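Local structure of ribulose-1,5-bisphosphate carboxylase/oxygenase large subunit (Rhodopseudomonas palustris, 3QFW) at residues P284-R289 against N328-F333; I263-L268 against L298-A303; L200-I205 against I224-V229. The protein probably carries out a magnesium-dependent reaction related to the carboxylation of ribulose 1,5-bisphosphate, as a Rubisco-like protein built on a TIM barrel. All blocks are in the same frame, centred on the assembly; numbering follows the deposited sequence.

Interaction 1 (P284-R289 against N328-F333); sequences PNYGGR and NELLRF. With SO4 (sulfate ion), chain G.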
ATOM      1  N   PRO B 284      -2.374  15.960  -6.178  1.00 32.10           N
ATOM      2  CA  PRO B 284      -3.190  17.129  -5.842  1.00 33.65           C
ATOM      3  C   PRO B 284      -2.340  18.390  -5.845  1.00 33.29           C
ATOM      4  O   PRO B 284      -1.293  18.451  -5.193  1.00 29.68           O
ATOM      5  CB  PRO B 284      -3.719  16.800  -4.437  1.00 37.56           C
ATOM      6  CG  PRO B 284      -2.760  15.795  -3.885  1.00 32.29           C
ATOM      7  CD  PRO B 284      -2.251  15.010  -5.050  1.00 28.99           C
ATOM      8  N   ASN B 285      -2.784  19.381  -6.613  1.00 30.21           N
ATOM      9  CA  ASN B 285      -2.076  20.646  -6.745  1.00 31.47           C
ATOM     10  C   ASN B 285      -2.131  21.367  -5.408  1.00 35.66           C
ATOM     11  O   ASN B 285      -2.991  21.068  -4.575  1.00 38.88           O
ATOM     12  CB  ASN B 285      -2.759  21.490  -7.835  1.00 28.90           C
ATOM     13  CG  ASN B 285      -1.961  22.726  -8.222  1.00 35.59           C
ATOM     14  OD1 ASN B 285      -0.788  22.644  -8.582  1.00 28.06           O
ATOM     15  ND2 ASN B 285      -2.607  23.882  -8.149  1.00 37.88           N
ATOM     16  N   TYR B 286      -1.205  22.293  -5.176  1.00 32.34           N
ATOM     17  CA  TYR B 286      -1.306  23.140  -3.999  1.00 35.45           C
ATOM     18  C   TYR B 286      -2.584  23.951  -4.151  1.00 36.60           C
ATOM     19  O   TYR B 286      -3.057  24.156  -5.266  1.00 43.84           O
ATOM     20  CB  TYR B 286      -0.098  24.066  -3.890  1.00 35.90           C
ATOM     21  CG  TYR B 286       0.035  25.010  -5.057  1.00 38.78           C
ATOM     22  CD1 TYR B 286       0.654  24.604  -6.230  1.00 40.22           C
ATOM     23  CD2 TYR B 286      -0.453  26.309  -4.985  1.00 43.67           C
ATOM     24  CE1 TYR B 286       0.781  25.459  -7.302  1.00 35.35           C
ATOM     25  CE2 TYR B 286      -0.328  27.180  -6.054  1.00 38.33           C
ATOM     26  CZ  TYR B 286       0.289  26.746  -7.211  1.00 40.52           C
ATOM     27  OH  TYR B 286       0.423  27.598  -8.283  1.00 38.18           O
ATOM     28  N   GLY B 287      -3.148  24.401  -3.038  1.00 41.14           N
ATOM     29  CA  GLY B 287      -4.335  25.241  -3.085  1.00 47.36           C
ATOM     30  C   GLY B 287      -5.590  24.540  -3.585  1.00 49.41           C
ATOM     31  O   GLY B 287      -6.649  25.160  -3.691  1.00 50.03           O
ATOM     32  N   GLY B 288      -5.470  23.255  -3.910  1.00 44.78           N
ATOM     33  CA  GLY B 288      -6.625  22.447  -4.251  1.00 48.76           C
ATOM     34  C   GLY B 288      -7.304  21.985  -2.969  1.00 50.32           C
ATOM     35  O   GLY B 288      -7.170  22.632  -1.928  1.00 53.28           O
ATOM     36  N   ARG B 289      -8.020  20.867  -3.037  0.55 50.64           N
ATOM     37  CA  ARG B 289      -8.719  20.328  -1.869  0.55 48.74           C
ATOM     38  C   ARG B 289      -7.757  19.756  -0.833  0.55 49.91           C
ATOM     39  O   ARG B 289      -8.122  19.569   0.332  0.55 47.68           O
ATOM     40  CB  ARG B 289      -9.706  19.232  -2.283  0.55 49.05           C
ATOM     41  CG  ARG B 289     -10.864  19.706  -3.139  0.55 50.53           C
ATOM     42  CD  ARG B 289     -11.942  18.633  -3.227  0.55 49.51           C
ATOM     43  NE  ARG B 289     -11.408  17.357  -3.695  0.55 46.55           N
ATOM     44  CZ  ARG B 289     -11.272  17.036  -4.978  0.55 47.93           C
ATOM     45  NH1 ARG B 289     -11.627  17.902  -5.918  0.55 47.74           N
ATOM     46  NH2 ARG B 289     -10.779  15.854  -5.321  0.55 43.74           N
ATOM     47  N   ASN B 328      -2.846  30.294 -16.248  1.00 33.52           N
ATOM     48  CA  ASN B 328      -1.571  31.009 -16.360  1.00 37.19           C
ATOM     49  C   ASN B 328      -0.690  30.873 -15.115  1.00 30.70           C
ATOM     50  O   ASN B 328       0.514  30.622 -15.223  1.00 32.09           O
ATOM     51  CB  ASN B 328      -1.776  32.480 -16.752  1.00 34.74           C
ATOM     52  CG  ASN B 328      -2.318  32.629 -18.156  1.00 40.16           C
ATOM     53  OD1 ASN B 328      -2.253  31.697 -18.959  1.00 36.60           O
ATOM     54  ND2 ASN B 328      -2.855  33.807 -18.463  1.00 39.30           N
ATOM     55  N   GLU B 329      -1.295  31.041 -13.944  1.00 34.44           N
ATOM     56  CA  GLU B 329      -0.618  30.764 -12.672  1.00 34.48           C
ATOM     57  C   GLU B 329       0.111  29.421 -12.708  1.00 31.63           C
ATOM     58  O   GLU B 329       1.309  29.334 -12.423  1.00 29.74           O
ATOM     59  CB  GLU B 329      -1.617  30.773 -11.501  1.00 32.91           C
ATOM     60  CG  GLU B 329      -1.016  30.285 -10.162  1.00 33.52           C
ATOM     61  CD  GLU B 329      -2.062  29.793  -9.157  1.00 39.61           C
ATOM     62  OE1 GLU B 329      -3.273  29.985  -9.395  1.00 39.28           O
ATOM     63  OE2 GLU B 329      -1.662  29.211  -8.120  1.00 39.25           O
ATOM     64  N   LEU B 330      -0.609  28.368 -13.065  1.00 31.78           N
ATOM     65  CA  LEU B 330      -0.026  27.033 -12.975  1.00 34.61           C
ATOM     66  C   LEU B 330       1.074  26.809 -14.008  1.00 32.90           C
ATOM     67  O   LEU B 330       2.028  26.077 -13.759  1.00 35.11           O
ATOM     68  CB  LEU B 330      -1.106  25.953 -13.061  1.00 32.47           C
ATOM     69  CG  LEU B 330      -2.026  25.935 -11.837  1.00 37.11           C
ATOM     70  CD1 LEU B 330      -3.141  24.935 -12.042  1.00 43.37           C
ATOM     71  CD2 LEU B 330      -1.233  25.614 -10.576  1.00 39.00           C
ATOM     72  N   LEU B 331       0.942  27.434 -15.172  1.00 34.34           N
ATOM     73  CA  LEU B 331       1.969  27.300 -16.191  1.00 31.09           C
ATOM     74  C   LEU B 331       3.187  28.139 -15.840  1.00 29.06           C
ATOM     75  O   LEU B 331       4.311  27.783 -16.192  1.00 31.56           O
ATOM     76  CB  LEU B 331       1.428  27.658 -17.572  1.00 34.34           C
ATOM     77  CG  LEU B 331       0.623  26.570 -18.296  1.00 35.07           C
ATOM     78  CD1 LEU B 331       0.872  25.185 -17.754  1.00 32.58           C
ATOM     79  CD2 LEU B 331      -0.855  26.874 -18.292  1.00 41.02           C
ATOM     80  N   ARG B 332       2.966  29.252 -15.141  1.00 29.51           N
ATOM     81  CA  ARG B 332       4.087  30.018 -14.596  1.00 31.04           C
ATOM     82  C   ARG B 332       4.782  29.173 -13.531  1.00 29.04           C
ATOM     83  O   ARG B 332       6.009  29.098 -13.472  1.00 28.02           O
ATOM     84  CB  ARG B 332       3.611  31.334 -13.984  1.00 31.79           C
ATOM     85  CG  ARG B 332       3.205  32.387 -15.021  1.00 27.62           C
ATOM     86  CD  ARG B 332       2.482  33.577 -14.373  1.00 34.54           C
ATOM     87  NE  ARG B 332       1.820  34.410 -15.386  1.00 30.70           N
ATOM     88  CZ  ARG B 332       0.586  34.893 -15.275  1.00 32.69           C
ATOM     89  NH1 ARG B 332      -0.138  34.650 -14.190  1.00 37.55           N
ATOM     90  NH2 ARG B 332       0.065  35.614 -16.252  1.00 31.06           N
ATOM     91  N   PHE B 333       3.977  28.539 -12.689  1.00 28.32           N
ATOM     92  CA  PHE B 333       4.514  27.745 -11.596  1.00 30.40           C
ATOM     93  C   PHE B 333       5.310  26.544 -12.091  1.00 31.00           C
ATOM     94  O   PHE B 333       6.450  26.322 -11.676  1.00 32.05           O
ATOM     95  CB  PHE B 333       3.388  27.256 -10.680  1.00 30.41           C
ATOM     96  CG  PHE B 333       3.892  26.617  -9.417  1.00 32.96           C
ATOM     97  CD1 PHE B 333       4.306  27.405  -8.357  1.00 30.57           C
ATOM     98  CD2 PHE B 333       3.978  25.237  -9.303  1.00 32.59           C
ATOM     99  CE1 PHE B 333       4.787  26.834  -7.194  1.00 32.75           C
ATOM    100  CE2 PHE B 333       4.454  24.655  -8.146  1.00 35.13           C
ATOM    101  CZ  PHE B 333       4.857  25.447  -7.087  1.00 38.76           C
TER
HETATM  102  S   SO4 G 380      -3.995  35.770 -15.242  1.00 59.89           S
HETATM  103  O1  SO4 G 380      -4.556  34.688 -16.051  1.00 52.27           O
HETATM  104  O2  SO4 G 380      -5.096  36.538 -14.657  1.00 57.74           O
HETATM  105  O3  SO4 G 380      -3.177  36.648 -16.067  1.00 48.88           O
HETATM  106  O4  SO4 G 380      -3.159  35.204 -14.181  1.00 50.96           O

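Interaction 2 (I263-L268 against L298-A303); sequences IAAPLL and LALAQA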
ATOM      1  N   ILE B 263       5.465   8.483   3.365  1.00 30.94           N
ATOM      2  CA  ILE B 263       6.513   8.686   2.373  1.00 32.29           C
ATOM      3  C   ILE B 263       6.247  10.016   1.679  1.00 27.38           C
ATOM      4  O   ILE B 263       5.138  10.255   1.207  1.00 24.82           O
ATOM      5  CB  ILE B 263       6.510   7.559   1.326  1.00 27.81           C
ATOM      6  CG1 ILE B 263       6.622   6.185   2.019  1.00 32.62           C
ATOM      7  CG2 ILE B 263       7.623   7.765   0.317  1.00 28.68           C
ATOM      8  CD1 ILE B 263       6.682   5.012   1.050  1.00 28.25           C
ATOM      9  N   ALA B 264       7.248  10.891   1.623  1.00 29.31           N
ATOM     10  CA  ALA B 264       7.037  12.208   1.024  1.00 25.10           C
ATOM     11  C   ALA B 264       6.563  12.076  -0.424  1.00 25.12           C
ATOM     12  O   ALA B 264       7.084  11.251  -1.186  1.00 23.96           O
ATOM     13  CB  ALA B 264       8.311  13.051   1.092  1.00 28.01           C
ATOM     14  N   ALA B 265       5.586  12.902  -0.794  1.00 27.74           N
ATOM     15  CA  ALA B 265       4.999  12.846  -2.140  1.00 28.79           C
ATOM     16  C   ALA B 265       6.011  13.020  -3.258  1.00 23.89           C
ATOM     17  O   ALA B 265       5.952  12.314  -4.268  1.00 27.08           O
ATOM     18  CB  ALA B 265       3.862  13.850  -2.289  1.00 26.91           C
ATOM     19  N   PRO B 266       6.939  13.968  -3.113  1.00 26.82           N
ATOM     20  CA  PRO B 266       7.801  14.102  -4.291  1.00 27.00           C
ATOM     21  C   PRO B 266       8.603  12.829  -4.547  1.00 27.34           C
ATOM     22  O   PRO B 266       8.746  12.408  -5.689  1.00 25.21           O
ATOM     23  CB  PRO B 266       8.711  15.293  -3.941  1.00 26.82           C
ATOM     24  CG  PRO B 266       7.905  16.100  -2.960  1.00 27.43           C
ATOM     25  CD  PRO B 266       7.140  15.056  -2.140  1.00 25.90           C
ATOM     26  N   LEU B 267       9.095  12.199  -3.482  1.00 24.77           N
ATOM     27  CA  LEU B 267       9.867  10.980  -3.631  1.00 25.52           C
ATOM     28  C   LEU B 267       9.006   9.853  -4.214  1.00 24.94           C
ATOM     29  O   LEU B 267       9.436   9.139  -5.125  1.00 25.25           O
ATOM     30  CB  LEU B 267      10.422  10.556  -2.266  1.00 23.47           C
ATOM     31  CG  LEU B 267      10.891   9.105  -2.186  1.00 28.24           C
ATOM     32  CD1 LEU B 267      12.095   8.873  -3.089  1.00 27.05           C
ATOM     33  CD2 LEU B 267      11.220   8.712  -0.742  1.00 27.29           C
ATOM     34  N   LEU B 268       7.796   9.696  -3.680  1.00 23.70           N
ATOM     35  CA  LEU B 268       6.932   8.582  -4.058  1.00 25.39           C
ATOM     36  C   LEU B 268       6.252   8.757  -5.419  1.00 23.40           C
ATOM     37  O   LEU B 268       6.441   7.946  -6.323  1.00 24.15           O
ATOM     38  CB  LEU B 268       5.878   8.325  -2.972  1.00 24.97           C
ATOM     39  CG  LEU B 268       4.982   7.107  -3.208  1.00 23.25           C
ATOM     40  CD1 LEU B 268       5.826   5.858  -3.374  1.00 25.60           C
ATOM     41  CD2 LEU B 268       3.984   6.943  -2.051  1.00 29.25           C
ATOM     42  N   LEU B 298       6.400  21.668  -6.276  1.00 25.84           N
ATOM     43  CA  LEU B 298       7.527  21.967  -7.169  1.00 29.33           C
ATOM     44  C   LEU B 298       8.553  20.830  -7.134  1.00 29.71           C
ATOM     45  O   LEU B 298       9.039  20.395  -8.176  1.00 28.30           O
ATOM     46  CB  LEU B 298       8.176  23.304  -6.814  1.00 28.79           C
ATOM     47  CG  LEU B 298       9.147  23.833  -7.871  1.00 33.91           C
ATOM     48  CD1 LEU B 298       8.485  23.876  -9.247  1.00 29.16           C
ATOM     49  CD2 LEU B 298       9.689  25.209  -7.489  1.00 37.37           C
ATOM     50  N   ALA B 299       8.853  20.329  -5.933  1.00 30.66           N
ATOM     51  CA  ALA B 299       9.813  19.232  -5.780  1.00 26.37           C
ATOM     52  C   ALA B 299       9.317  17.968  -6.489  1.00 27.67           C
ATOM     53  O   ALA B 299      10.093  17.233  -7.092  1.00 27.31           O
ATOM     54  CB  ALA B 299      10.069  18.956  -4.307  1.00 33.39           C
ATOM     55  N   LEU B 300       8.013  17.724  -6.392  1.00 29.91           N
ATOM     56  CA  LEU B 300       7.372  16.606  -7.071  1.00 26.59           C
ATOM     57  C   LEU B 300       7.523  16.724  -8.588  1.00 29.43           C
ATOM     58  O   LEU B 300       7.922  15.774  -9.268  1.00 26.14           O
ATOM     59  CB  LEU B 300       5.897  16.536  -6.663  1.00 26.56           C
ATOM     60  CG  LEU B 300       5.039  15.398  -7.218  1.00 30.96           C
ATOM     61  CD1 LEU B 300       5.910  14.237  -7.552  1.00 36.25           C
ATOM     62  CD2 LEU B 300       3.937  14.978  -6.218  1.00 26.73           C
ATOM     63  N   ALA B 301       7.205  17.903  -9.118  1.00 26.79           N
ATOM     64  CA  ALA B 301       7.406  18.155 -10.540  1.00 29.20           C
ATOM     65  C   ALA B 301       8.854  17.869 -10.956  1.00 30.08           C
ATOM     66  O   ALA B 301       9.103  17.206 -11.967  1.00 26.74           O
ATOM     67  CB  ALA B 301       7.008  19.598 -10.879  1.00 26.37           C
ATOM     68  N   GLN B 302       9.808  18.359 -10.169  1.00 28.95           N
ATOM     69  CA  GLN B 302      11.226  18.211 -10.511  1.00 31.29           C
ATOM     70  C   GLN B 302      11.694  16.756 -10.413  1.00 28.85           C
ATOM     71  O   GLN B 302      12.470  16.283 -11.242  1.00 30.43           O
ATOM     72  CB  GLN B 302      12.098  19.107  -9.625  1.00 30.96           C
ATOM     73  CG  GLN B 302      11.866  20.594  -9.857  1.00 34.25           C
ATOM     74  CD  GLN B 302      12.474  21.470  -8.774  1.00 36.59           C
ATOM     75  OE1 GLN B 302      12.839  20.993  -7.704  1.00 42.10           O
ATOM     76  NE2 GLN B 302      12.570  22.773  -9.049  1.00 39.94           N
ATOM     77  N   ALA B 303      11.212  16.046  -9.402  1.00 30.38           N
ATOM     78  CA  ALA B 303      11.554  14.639  -9.268  1.00 29.81           C
ATOM     79  C   ALA B 303      11.043  13.863 -10.486  1.00 27.88           C
ATOM     80  O   ALA B 303      11.681  12.919 -10.951  1.00 27.14           O
ATOM     81  CB  ALA B 303      10.981  14.084  -7.988  1.00 26.81           C
TER

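Interaction 3 (L200-I205 against I224-V229); sequences LYAPNI and IGAVLV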
ATOM      1  N   LEU B 200      -5.995  10.935 -25.972  1.00 34.04           N
ATOM      2  CA  LEU B 200      -5.803   9.601 -25.383  1.00 34.61           C
ATOM      3  C   LEU B 200      -6.834   9.280 -24.300  1.00 30.45           C
ATOM      4  O   LEU B 200      -7.307  10.171 -23.592  1.00 30.56           O
ATOM      5  CB  LEU B 200      -4.406   9.483 -24.769  1.00 34.30           C
ATOM      6  CG  LEU B 200      -3.177   9.576 -25.672  1.00 31.46           C
ATOM      7  CD1 LEU B 200      -1.956   9.906 -24.835  1.00 31.06           C
ATOM      8  CD2 LEU B 200      -2.963   8.278 -26.434  1.00 37.43           C
ATOM      9  N   TYR B 201      -7.166   7.999 -24.166  1.00 32.94           N
ATOM     10  CA  TYR B 201      -8.015   7.534 -23.065  1.00 33.13           C
ATOM     11  C   TYR B 201      -7.278   6.565 -22.137  1.00 32.70           C
ATOM     12  O   TYR B 201      -6.681   5.585 -22.589  1.00 33.41           O
ATOM     13  CB  TYR B 201      -9.293   6.898 -23.609  1.00 32.49           C
ATOM     14  CG  TYR B 201     -10.163   6.227 -22.567  1.00 34.94           C
ATOM     15  CD1 TYR B 201     -10.528   6.887 -21.397  1.00 34.86           C
ATOM     16  CD2 TYR B 201     -10.646   4.938 -22.768  1.00 32.67           C
ATOM     17  CE1 TYR B 201     -11.336   6.256 -20.439  1.00 33.61           C
ATOM     18  CE2 TYR B 201     -11.454   4.321 -21.830  1.00 31.73           C
ATOM     19  CZ  TYR B 201     -11.799   4.981 -20.674  1.00 32.68           C
ATOM     20  OH  TYR B 201     -12.613   4.346 -19.742  1.00 35.73           O
ATOM     21  N   ALA B 202      -7.330   6.846 -20.839  1.00 30.87           N
ATOM     22  CA  ALA B 202      -6.662   6.022 -19.836  1.00 34.04           C
ATOM     23  C   ALA B 202      -7.674   5.394 -18.861  1.00 29.29           C
ATOM     24  O   ALA B 202      -8.045   6.003 -17.865  1.00 29.90           O
ATOM     25  CB  ALA B 202      -5.636   6.854 -19.077  1.00 31.52           C
ATOM     26  N   PRO B 203      -8.163   4.190 -19.180  1.00 32.79           N
ATOM     27  CA  PRO B 203      -9.071   3.481 -18.265  1.00 34.71           C
ATOM     28  C   PRO B 203      -8.340   2.939 -17.033  1.00 31.74           C
ATOM     29  O   PRO B 203      -7.150   2.617 -17.103  1.00 30.55           O
ATOM     30  CB  PRO B 203      -9.597   2.324 -19.120  1.00 33.76           C
ATOM     31  CG  PRO B 203      -8.558   2.141 -20.176  1.00 33.43           C
ATOM     32  CD  PRO B 203      -8.036   3.506 -20.475  1.00 31.17           C
ATOM     33  N   ASN B 204      -9.047   2.850 -15.911  1.00 32.26           N
ATOM     34  CA  ASN B 204      -8.419   2.409 -14.674  1.00 32.81           C
ATOM     35  C   ASN B 204      -8.434   0.897 -14.544  1.00 31.52           C
ATOM     36  O   ASN B 204      -9.504   0.294 -14.430  1.00 30.00           O
ATOM     37  CB  ASN B 204      -9.089   3.047 -13.453  1.00 30.64           C
ATOM     38  CG  ASN B 204      -8.404   2.661 -12.153  1.00 33.73           C
ATOM     39  OD1 ASN B 204      -7.221   2.941 -11.962  1.00 33.41           O
ATOM     40  ND2 ASN B 204      -9.146   2.001 -11.254  1.00 29.90           N
ATOM     41  N   ILE B 205      -7.258   0.278 -14.569  1.00 31.98           N
ATOM     42  CA  ILE B 205      -7.167  -1.165 -14.326  1.00 34.84           C
ATOM     43  C   ILE B 205      -6.974  -1.489 -12.842  1.00 34.49           C
ATOM     44  O   ILE B 205      -6.295  -0.752 -12.128  1.00 31.12           O
ATOM     45  CB  ILE B 205      -6.089  -1.841 -15.184  1.00 32.89           C
ATOM     46  CG1 ILE B 205      -4.717  -1.216 -14.919  1.00 37.26           C
ATOM     47  CG2 ILE B 205      -6.459  -1.711 -16.658  1.00 38.83           C
ATOM     48  CD1 ILE B 205      -3.565  -2.067 -15.399  1.00 39.38           C
ATOM     49  N   ILE B 224      -6.978   1.130 -27.385  1.00 42.53           N
ATOM     50  CA  ILE B 224      -6.841   2.259 -26.466  1.00 39.96           C
ATOM     51  C   ILE B 224      -5.361   2.549 -26.195  1.00 33.61           C
ATOM     52  O   ILE B 224      -4.550   1.631 -26.103  1.00 36.77           O
ATOM     53  CB  ILE B 224      -7.599   1.986 -25.141  1.00 41.30           C
ATOM     54  CG1 ILE B 224      -9.109   1.916 -25.404  1.00 43.27           C
ATOM     55  CG2 ILE B 224      -7.300   3.067 -24.111  1.00 36.03           C
ATOM     56  CD1 ILE B 224      -9.915   1.253 -24.280  1.00 38.85           C
ATOM     57  N   GLY B 225      -5.009   3.822 -26.062  1.00 36.89           N
ATOM     58  CA  GLY B 225      -3.606   4.198 -26.023  1.00 35.03           C
ATOM     59  C   GLY B 225      -3.015   4.553 -24.670  1.00 33.04           C
ATOM     60  O   GLY B 225      -1.828   4.866 -24.577  1.00 33.85           O
ATOM     61  N   ALA B 226      -3.826   4.515 -23.620  1.00 32.80           N
ATOM     62  CA  ALA B 226      -3.303   4.799 -22.290  1.00 32.17           C
ATOM     63  C   ALA B 226      -3.976   3.933 -21.240  1.00 31.57           C
ATOM     64  O   ALA B 226      -4.943   3.237 -21.532  1.00 33.35           O
ATOM     65  CB  ALA B 226      -3.462   6.270 -21.951  1.00 31.60           C
ATOM     66  N   VAL B 227      -3.453   3.991 -20.021  1.00 33.58           N
ATOM     67  CA  VAL B 227      -3.978   3.209 -18.908  1.00 32.95           C
ATOM     68  C   VAL B 227      -3.682   3.908 -17.588  1.00 33.69           C
ATOM     69  O   VAL B 227      -2.618   4.521 -17.423  1.00 33.11           O
ATOM     70  CB  VAL B 227      -3.342   1.813 -18.857  1.00 35.29           C
ATOM     71  CG1 VAL B 227      -3.748   0.987 -20.065  1.00 37.59           C
ATOM     72  CG2 VAL B 227      -1.827   1.913 -18.750  1.00 32.76           C
ATOM     73  N   LEU B 228      -4.619   3.805 -16.650  1.00 28.88           N
ATOM     74  CA  LEU B 228      -4.493   4.440 -15.348  1.00 29.56           C
ATOM     75  C   LEU B 228      -4.310   3.350 -14.300  1.00 31.10           C
ATOM     76  O   LEU B 228      -4.996   2.329 -14.338  1.00 29.93           O
ATOM     77  CB  LEU B 228      -5.752   5.248 -15.028  1.00 29.09           C
ATOM     78  CG  LEU B 228      -5.729   6.059 -13.734  1.00 28.66           C
ATOM     79  CD1 LEU B 228      -4.678   7.169 -13.843  1.00 29.53           C
ATOM     80  CD2 LEU B 228      -7.109   6.647 -13.454  1.00 31.21           C
ATOM     81  N   VAL B 229      -3.375   3.550 -13.378  1.00 29.33           N
ATOM     82  CA  VAL B 229      -3.143   2.556 -12.325  1.00 27.11           C
ATOM     83  C   VAL B 229      -2.766   3.272 -11.047  1.00 28.42           C
ATOM     84  O   VAL B 229      -1.990   4.223 -11.079  1.00 27.93           O
ATOM     85  CB  VAL B 229      -1.981   1.613 -12.679  1.00 29.99           C
ATOM     86  CG1 VAL B 229      -1.955   0.404 -11.727  1.00 30.64           C
ATOM     87  CG2 VAL B 229      -2.077   1.149 -14.131  1.00 30.57           C
TER
HETATM   88  O   HOH W   1      -6.836   5.985 -26.305  1.00 37.74           O

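Interaction 1 (P284-R289 against N328-F333)
Tyr286 and Glu329 meet tip to tip, and their hydrogen bond is the one polar link between segment 284-289 and the helix segment 328-333. The Tyr286 OH donates to Glu329 OE2 over a short 2.6 Å, arriving on the anti side of the carboxylate and 32° out of its plane. The other oxygen, Glu329 OE1, makes a salt bridge to Arg326, just before the helix.

The apolar contacts gather round the same phenol ring. Tyr286 CG lies between the backbone N and the carbonyl carbon (chi1 62°), and from there the ring extends to the helix. Its CE1 sits over the centre of one face of the Phe333 ring, 3.7 Å above the plane; with the rings turned 46° against each other, the pair is oblique. Leu330 CD2 lies 3.8 Å from the same Tyr286 CE1. An alanine in place of Tyr286 would probably leave Glu329 OE2 without its phenol partner and open a gap between Leu330 and the covered face of Phe333.

Asn285 sets a polar tip against a methyl, its ND2 3.3 Å from Leu330 CD2, while its OD1 hydrogen-bonds to the hydroxyl of Tyr334.

Away from the loop, Arg332 grips a sulfate, probably from the crystallisation liquor. Its NH1 donates to sulfate O4 at 3.1 Å, its NH2 more weakly to O3.

The loop follows strand 280-284 of the barrel and makes a type II turn from Asn285 to Gly288, with Gly287 at positive phi. Its tyrosine does two jobs: the ring fills an apolar site on the helix and the hydroxyl meets an acid there. With Arg326 on its other oxygen, that acid is likely to stay charged, which would favour the phenol as donor.

Interaction 2 (I263-L268 against L298-A303)
Pro266 lies against the backbone of Leu300, and the two CA atoms are only 3.8 Å apart. The proline CB comes to 3.5 Å from Leu300 N, so the ring rests on the main chain of helix 294-305 itself. Beside it, Pro266 CG packs on Ala299 CB at 3.8 Å. One turn further along, the CB of Ala303 touches Pro266 O at 3.6 Å. Ala299 and Ala303 present only a CB here, which is consistent with so close an approach, and the contact is apolar and steric, with no hydrogen bond across it.

Leu300 adds the longer reach. Its CG is anti to the backbone N (chi1 -178°), and beyond it the two methyls divide: CD1 lies 3.8 Å from Pro266 CA, while CD2 comes to 4.1 Å from Ala265 CB.

The proline is placed by the start of its helix. Ala264 is the N-cap of helix 265-276, and in this first turn the missing N-H of Pro266 costs no helical bond. A wider pi-type turn includes Pro266 and runs to Leu268. Further out, Leu269 also packs on Leu300, Tyr292 touches Ala265, and Arg274 NH1 donates to the carbonyl of Ala303, tying the same two helices together by a polar bond.

Strand 280-284 lies between these helices in the chain, so they are consecutive helices of the barrel. On the far flank of helix 294-305, Ala301 meets Tyr334 of helix 327-334. Just before helix 265-276, Ile263 has other neighbours, Leu84 and Phe88 of helix 80-88 and Met257 of the second subunit.

Interaction 3 (L200-I205 against I224-V229)
Pro203, Ile205 and Leu228 make the firm half of this strand pairing. Leu228 N donates to Pro203 O at 2.8 Å, from above the carbonyl plane, and Leu228 O in turn accepts Ile205 N at 3.1 Å in a bond nearly in line with the carbonyl. These two main-chain bonds form a single bridge of Asn204 with Leu228, just past strand 200-202. Ile205 CG1, between the backbone N and the carbonyl carbon (chi1 58°), is the branch that lies 3.6 Å from Val229 CG2.

Toward Leu200 the main-chain bonding slackens, though the atoms remain close. Ala226 N reaches Tyr201 O only weakly, with a bent N-H...O angle of 123°. Tyr201 O and Ala226 O, both acceptors, come within 3.1 Å without bonding. Apolar packing persists, Ala202 CB lying 3.7 Å from Ala226 CB. Beyond, a water accepts from Tyr201 N and Gly225 N. Gly225, with no side chain, leaves room for the Leu200 CD2 methyl.

The strands run in the same direction, their axes 29° apart, joined through helix 209-222 in a beta-alpha-beta crossover of the TIM barrel. Lys164, probably the counterpart of the carbamylated lysine of Rubisco, touches Leu228. The chemistry thus implies a pairing secured by main-chain bonds at its C-terminal end and water-bridged at its start, with Asp165 of strand 162-165 holding Tyr201 OH and Asn204 N, and Leu169 O taking Asn204 ND2.

Overall arrangement
All three contacts fall within the catalytic TIM-barrel range. Interaction 3 comes first along the chain, joining neighbouring barrel strands 200-202 and 226-229. Interactions 2 and 1 follow with alternating segments: helix 265-276, the loop after strand 280-284, helix 294-305 and then helix 327-334. Their centres are about 15 Å apart and they touch, Phe333 CZ lying 4.0 Å from Leu298 CB, so helix 294-305 connects them. Interaction 3 stands apart, its centre about 24 Å from that of interaction 1 and about 23 Å from that of interaction 2, with no direct contact. Interaction 3 is thus within the barrel wall, while interactions 1 and 2 join helices around it and the loop after strand 280-284.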